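DNA-binding protein HU (Thermotoga maritima, PDB 1B8Z) binds and wraps DNA as a histone-like protein, stabilising the duplex against denaturation under extreme environmental conditions. Local coordinates at residues M1-L6 and I24-L29; K41-I44 and G48-E51. All coordinates share one frame; numbering follows the deposited sequence.

Contact 1 of 2, residues M1-L6 and I24-L29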
loop_
_atom_site.group_PDB
_atom_site.type_symbol
_atom_site.label_atom_id
_atom_site.label_comp_id
_atom_site.label_asym_id
_atom_site.label_seq_id
_atom_site.Cartn_x
_atom_site.Cartn_y
_atom_site.Cartn_z
ATOM N N MET B 1 10.900 -2.129 9.173
ATOM C CA MET B 1 10.324 -3.395 8.620
ATOM C C MET B 1 10.544 -3.447 7.116
ATOM O O MET B 1 10.465 -2.374 6.502
ATOM C CB MET B 1 8.828 -3.321 8.930
ATOM C CG MET B 1 7.861 -4.196 8.194
ATOM S SD MET B 1 6.174 -3.999 8.758
ATOM C CE MET B 1 6.292 -3.429 10.432
ATOM N N ASN B 2 10.840 -4.580 6.518
ATOM C CA ASN B 2 10.956 -4.759 5.098
ATOM C C ASN B 2 9.710 -5.507 4.590
ATOM O O ASN B 2 8.778 -5.772 5.355
ATOM C CB ASN B 2 12.219 -5.477 4.616
ATOM C CG ASN B 2 12.385 -6.849 5.205
ATOM O OD1 ASN B 2 11.450 -7.489 5.683
ATOM N ND2 ASN B 2 13.629 -7.356 5.185
ATOM N N LYS B 3 9.681 -5.752 3.292
ATOM C CA LYS B 3 8.508 -6.368 2.654
ATOM C C LYS B 3 8.204 -7.742 3.190
ATOM O O LYS B 3 7.039 -8.074 3.460
ATOM C CB LYS B 3 8.769 -6.458 1.144
ATOM C CG LYS B 3 7.522 -6.973 0.400
ATOM C CD LYS B 3 7.910 -6.983 -1.082
ATOM C CE LYS B 3 6.728 -7.472 -1.917
ATOM N NZ LYS B 3 7.183 -7.586 -3.349
ATOM N N LYS B 4 9.255 -8.531 3.430
ATOM C CA LYS B 4 9.002 -9.874 3.993
ATOM C C LYS B 4 8.340 -9.783 5.351
ATOM O O LYS B 4 7.394 -10.558 5.608
ATOM C CB LYS B 4 10.325 -10.650 4.095
ATOM C CG LYS B 4 10.099 -11.983 4.813
ATOM C CD LYS B 4 11.406 -12.707 5.088
ATOM C CE LYS B 4 11.127 -14.107 5.626
ATOM N NZ LYS B 4 12.033 -15.117 5.006
ATOM N N GLU B 5 8.785 -8.900 6.237
ATOM C CA GLU B 5 8.194 -8.797 7.560
ATOM C C GLU B 5 6.750 -8.283 7.453
ATOM O O GLU B 5 5.868 -8.672 8.225
ATOM C CB GLU B 5 8.977 -7.894 8.503
ATOM C CG GLU B 5 10.399 -8.331 8.790
ATOM C CD GLU B 5 11.175 -7.234 9.510
ATOM O OE1 GLU B 5 11.699 -6.307 8.846
ATOM O OE2 GLU B 5 11.249 -7.352 10.753
ATOM N N LEU B 6 6.535 -7.334 6.531
ATOM C CA LEU B 6 5.166 -6.839 6.300
ATOM C C LEU B 6 4.251 -7.992 5.923
ATOM O O LEU B 6 3.143 -8.103 6.498
ATOM C CB LEU B 6 5.201 -5.746 5.212
ATOM C CG LEU B 6 3.837 -5.221 4.725
ATOM C CD1 LEU B 6 3.091 -4.563 5.865
ATOM C CD2 LEU B 6 4.061 -4.232 3.572
ATOM N N ILE B 24 -1.503 -10.730 -3.265
ATOM C CA ILE B 24 -2.372 -9.521 -3.234
ATOM C C ILE B 24 -1.553 -8.269 -3.015
ATOM O O ILE B 24 -1.773 -7.254 -3.711
ATOM C CB ILE B 24 -3.500 -9.712 -2.218
ATOM C CG1 ILE B 24 -4.489 -10.740 -2.799
ATOM C CG2 ILE B 24 -4.214 -8.390 -1.979
ATOM C CD1 ILE B 24 -5.442 -11.331 -1.799
ATOM N N LEU B 25 -0.516 -8.299 -2.170
ATOM C CA LEU B 25 0.326 -7.121 -1.997
ATOM C C LEU B 25 1.019 -6.740 -3.290
ATOM O O LEU B 25 0.997 -5.580 -3.697
ATOM C CB LEU B 25 1.374 -7.417 -0.910
ATOM C CG LEU B 25 2.430 -6.337 -0.728
ATOM C CD1 LEU B 25 1.857 -5.001 -0.303
ATOM C CD2 LEU B 25 3.516 -6.780 0.261
ATOM N N ASP B 26 1.594 -7.752 -3.978
ATOM C CA ASP B 26 2.283 -7.418 -5.244
ATOM C C ASP B 26 1.274 -6.859 -6.263
ATOM O O ASP B 26 1.684 -5.926 -6.992
ATOM C CB ASP B 26 2.940 -8.679 -5.785
ATOM C CG ASP B 26 4.241 -9.018 -5.073
ATOM O OD1 ASP B 26 4.776 -8.186 -4.329
ATOM O OD2 ASP B 26 4.731 -10.144 -5.325
ATOM N N THR B 27 0.077 -7.389 -6.295
ATOM C CA THR B 27 -0.925 -6.888 -7.263
ATOM C C THR B 27 -1.376 -5.475 -6.907
ATOM O O THR B 27 -1.531 -4.631 -7.801
ATOM C CB THR B 27 -2.089 -7.864 -7.324
ATOM O OG1 THR B 27 -1.565 -9.172 -7.660
ATOM C CG2 THR B 27 -3.045 -7.452 -8.441
ATOM N N ILE B 28 -1.521 -5.178 -5.608
ATOM C CA ILE B 28 -1.785 -3.811 -5.196
ATOM C C ILE B 28 -0.657 -2.887 -5.655
ATOM O O ILE B 28 -0.916 -1.832 -6.240
ATOM C CB ILE B 28 -1.924 -3.718 -3.650
ATOM C CG1 ILE B 28 -3.218 -4.404 -3.232
ATOM C CG2 ILE B 28 -1.902 -2.244 -3.215
ATOM C CD1 ILE B 28 -3.183 -4.728 -1.728
ATOM N N LEU B 29 0.605 -3.219 -5.407
ATOM C CA LEU B 29 1.713 -2.354 -5.794
ATOM C C LEU B 29 1.792 -2.200 -7.316
ATOM O O LEU B 29 2.042 -1.061 -7.714
ATOM C CB LEU B 29 3.057 -2.863 -5.272
ATOM C CG LEU B 29 3.086 -3.014 -3.745
ATOM C CD1 LEU B 29 4.389 -3.711 -3.364
ATOM C CD2 LEU B 29 2.910 -1.678 -3.041
#

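Contact 2 of 2, residues K41-I44 and G48-E51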
loop_
_atom_site.group_PDB
_atom_site.type_symbol
_atom_site.label_atom_id
_atom_site.label_comp_id
_atom_site.label_asym_id
_atom_site.label_seq_id
_atom_site.Cartn_x
_atom_site.Cartn_y
_atom_site.Cartn_z
ATOM N N LYS B 41 -4.424 9.435 -10.284
ATOM C CA LYS B 41 -4.177 9.543 -8.837
ATOM C C LYS B 41 -4.758 8.293 -8.193
ATOM O O LYS B 41 -5.650 7.638 -8.751
ATOM C CB LYS B 41 -4.826 10.838 -8.384
ATOM C CG LYS B 41 -5.436 10.938 -7.017
ATOM C CD LYS B 41 -6.061 12.319 -6.830
ATOM C CE LYS B 41 -5.447 13.000 -5.614
ATOM N NZ LYS B 41 -5.707 14.470 -5.619
ATOM N N VAL B 42 -4.152 7.869 -7.085
ATOM C CA VAL B 42 -4.675 6.713 -6.346
ATOM C C VAL B 42 -4.990 7.259 -4.959
ATOM O O VAL B 42 -4.082 7.478 -4.144
ATOM C CB VAL B 42 -3.777 5.472 -6.272
ATOM C CG1 VAL B 42 -4.450 4.387 -5.455
ATOM C CG2 VAL B 42 -3.462 5.012 -7.697
ATOM N N GLN B 43 -6.260 7.473 -4.677
ATOM C CA GLN B 43 -6.708 8.078 -3.425
ATOM C C GLN B 43 -7.319 7.032 -2.529
ATOM O O GLN B 43 -8.272 6.363 -2.922
ATOM C CB GLN B 43 -7.763 9.152 -3.755
ATOM C CG GLN B 43 -8.091 10.018 -2.534
ATOM C CD GLN B 43 -8.023 11.500 -2.882
ATOM O OE1 GLN B 43 -8.276 11.903 -4.023
ATOM N NE2 GLN B 43 -7.690 12.321 -1.897
ATOM N N ILE B 44 -6.711 6.798 -1.358
ATOM C CA ILE B 44 -7.223 5.771 -0.464
ATOM C C ILE B 44 -7.719 6.473 0.797
ATOM O O ILE B 44 -6.910 6.926 1.608
ATOM C CB ILE B 44 -6.133 4.751 -0.066
ATOM C CG1 ILE B 44 -5.652 4.044 -1.336
ATOM C CG2 ILE B 44 -6.670 3.754 0.949
ATOM C CD1 ILE B 44 -4.365 3.255 -1.172
ATOM N N GLY B 48 -4.200 8.043 2.416
ATOM C CA GLY B 48 -3.538 9.107 1.694
ATOM C C GLY B 48 -3.674 8.915 0.195
ATOM O O GLY B 48 -4.361 7.986 -0.222
ATOM N N SER B 49 -3.051 9.804 -0.568
ATOM C CA SER B 49 -3.145 9.704 -2.005
ATOM C C SER B 49 -1.775 9.643 -2.648
ATOM O O SER B 49 -0.818 10.277 -2.185
ATOM C CB SER B 49 -3.934 10.912 -2.545
ATOM O OG SER B 49 -3.273 12.086 -2.106
ATOM N N PHE B 50 -1.671 8.831 -3.684
ATOM C CA PHE B 50 -0.456 8.748 -4.481
ATOM C C PHE B 50 -0.752 9.490 -5.787
ATOM O O PHE B 50 -1.812 9.301 -6.380
ATOM C CB PHE B 50 -0.131 7.304 -4.855
ATOM C CG PHE B 50 0.235 6.452 -3.664
ATOM C CD1 PHE B 50 -0.728 5.771 -2.956
ATOM C CD2 PHE B 50 1.566 6.409 -3.274
ATOM C CE1 PHE B 50 -0.373 4.998 -1.863
ATOM C CE2 PHE B 50 1.928 5.637 -2.177
ATOM C CZ PHE B 50 0.963 4.951 -1.485
ATOM N N GLU B 51 0.167 10.370 -6.172
ATOM C CA GLU B 51 -0.059 11.120 -7.412
ATOM C C GLU B 51 1.296 11.409 -8.046
ATOM O O GLU B 51 2.349 11.117 -7.465
ATOM C CB GLU B 51 -0.830 12.402 -7.130
ATOM C CG GLU B 51 -0.435 13.128 -5.856
ATOM C CD GLU B 51 -1.121 14.489 -5.765
ATOM O OE1 GLU B 51 -2.364 14.606 -6.099
ATOM O OE2 GLU B 51 -0.458 15.517 -5.372
#

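Contact 1 of 2, residues M1-L6 and I24-L29
Lys3 reaches straight across from the first turn of helix 3-14 to helix 18-37 and meets two residues there, its methylenes touching Leu25 and its ammonium group Asp26. Its CG stands anti to the backbone N (chi1 -175°) and every later torsion is also close to 180°, and this full extension lets a side chain whose CA lies 9.4 Å from the CA of Leu25 span the gap. Lys3 NZ ends 2.7 Å from Asp26 OD1, a salt bridge that uses the syn lone pair of that oxygen. The two side chains meet at about a right angle. The other oxygen, Asp26 OD2, pairs with Lys22 one turn earlier in the same helix, so each carboxylate oxygen has a lysine partner, which would probably favour the charged form.

Beside the ion pair the contact turns apolar. Leu25 CD2 lies against the lysine methylenes, 3.9 Å from Lys3 CE and 4.0 Å from Lys3 CG, and the same methyl faces Leu6 CD2 at 4.2 Å. With an alanine at Lys3, Asp26 OD1 is likely to lose its partner from the first helix, and the Leu25 methyl the methylenes packed against it.

The start of the helix that carries Lys3 is fixed by a capping box: Glu5 N donates to Asn2 OD1 at 3.1 Å, and Asn2 N returns a bond to Glu5 OE1 at 3.0 Å. Leu6 also packs on Thr31 of the second subunit, and Leu25 on Ile7 of its own chain. A salt bridge beside a small leucine contact thus joins the two N-terminal helices, the helical part of the HU fold, whose dimer is built by interleaving two such chains.

Contact 2 of 2, residues K41-I44 and G48-E51
Val42 and Phe50 form a hydrogen-bonded pair of an antiparallel beta hairpin, strand 42-44 running against strand 48-51 at 174°. Val42 N donates to Phe50 O at 2.8 Å, in the carbonyl plane, and Phe50 N answers to Val42 O over the same length, tilted from that carbonyl's plane. Ile44 and Gly48 make the second such pair, with Ile44 N 2.9 Å from Gly48 O and Gly48 N returning a bond to Ile44 O. Between them the non-hydrogen-bonded pair Gln43 and Ser49 brings the backbones closer, and Ser49 CA sends a C-H toward Val42 O at 3.2 Å.

Val42, Ile44 and Phe50 share one face, and all three are buried. Phe50 CG lies anti to the carbonyl carbon (chi1 -67°), which puts the ring alongside the neighbouring strand, with Val42 O and Ile44 CD1 near its plane at the edge. On the face of Gln43 and Ser49, the amide end of Gln43 rests against Ser49 CB.

At the open end of the hairpin Lys41 and Glu51 lie side by side. The Lys41 chain bends at chi3, bringing CE within 4.0 Å of Ser49 CB, and its salt bridge ends in a long, weak bond from Lys41 NZ to Glu51 OE1 at 3.4 Å.

Further out, the Phe50 ring meets Phe79 of strand 78-81, and Val42 and Phe50 rest on Ala35 and Leu36 of helix 18-37. Strand 48-51 is the middle strand, its Ser49 and Glu51 backbone-bonded to Lys80 and Lys78, while Lys41 and Gln43 make backbone bonds to the second subunit, whose Leu29 packs on Ile44, placing the hairpin at the HU dimer interface. Gly48 has a backbone conformation in which any CB would jam against the carbonyl oxygen of the preceding residue.

Both segments of contact 1 come before those of contact 2 along the chain, and helix 18-37 leads from one to the other: its middle carries the second segment of contact 1, while strand 42-44 follows its end. Their centres are about 18 Å apart, on opposite sides of the chain's centre, and their nearest atoms are about 6 Å apart without touching. The first joins two helices; the second is part of the three-stranded antiparallel sheet. Both face the second subunit, and the helix segment of contact 1 in one subunit meets the sheet of contact 2 in the other. Helical and sheet parts of HU are therefore tied together through the dimer as well as along the chain.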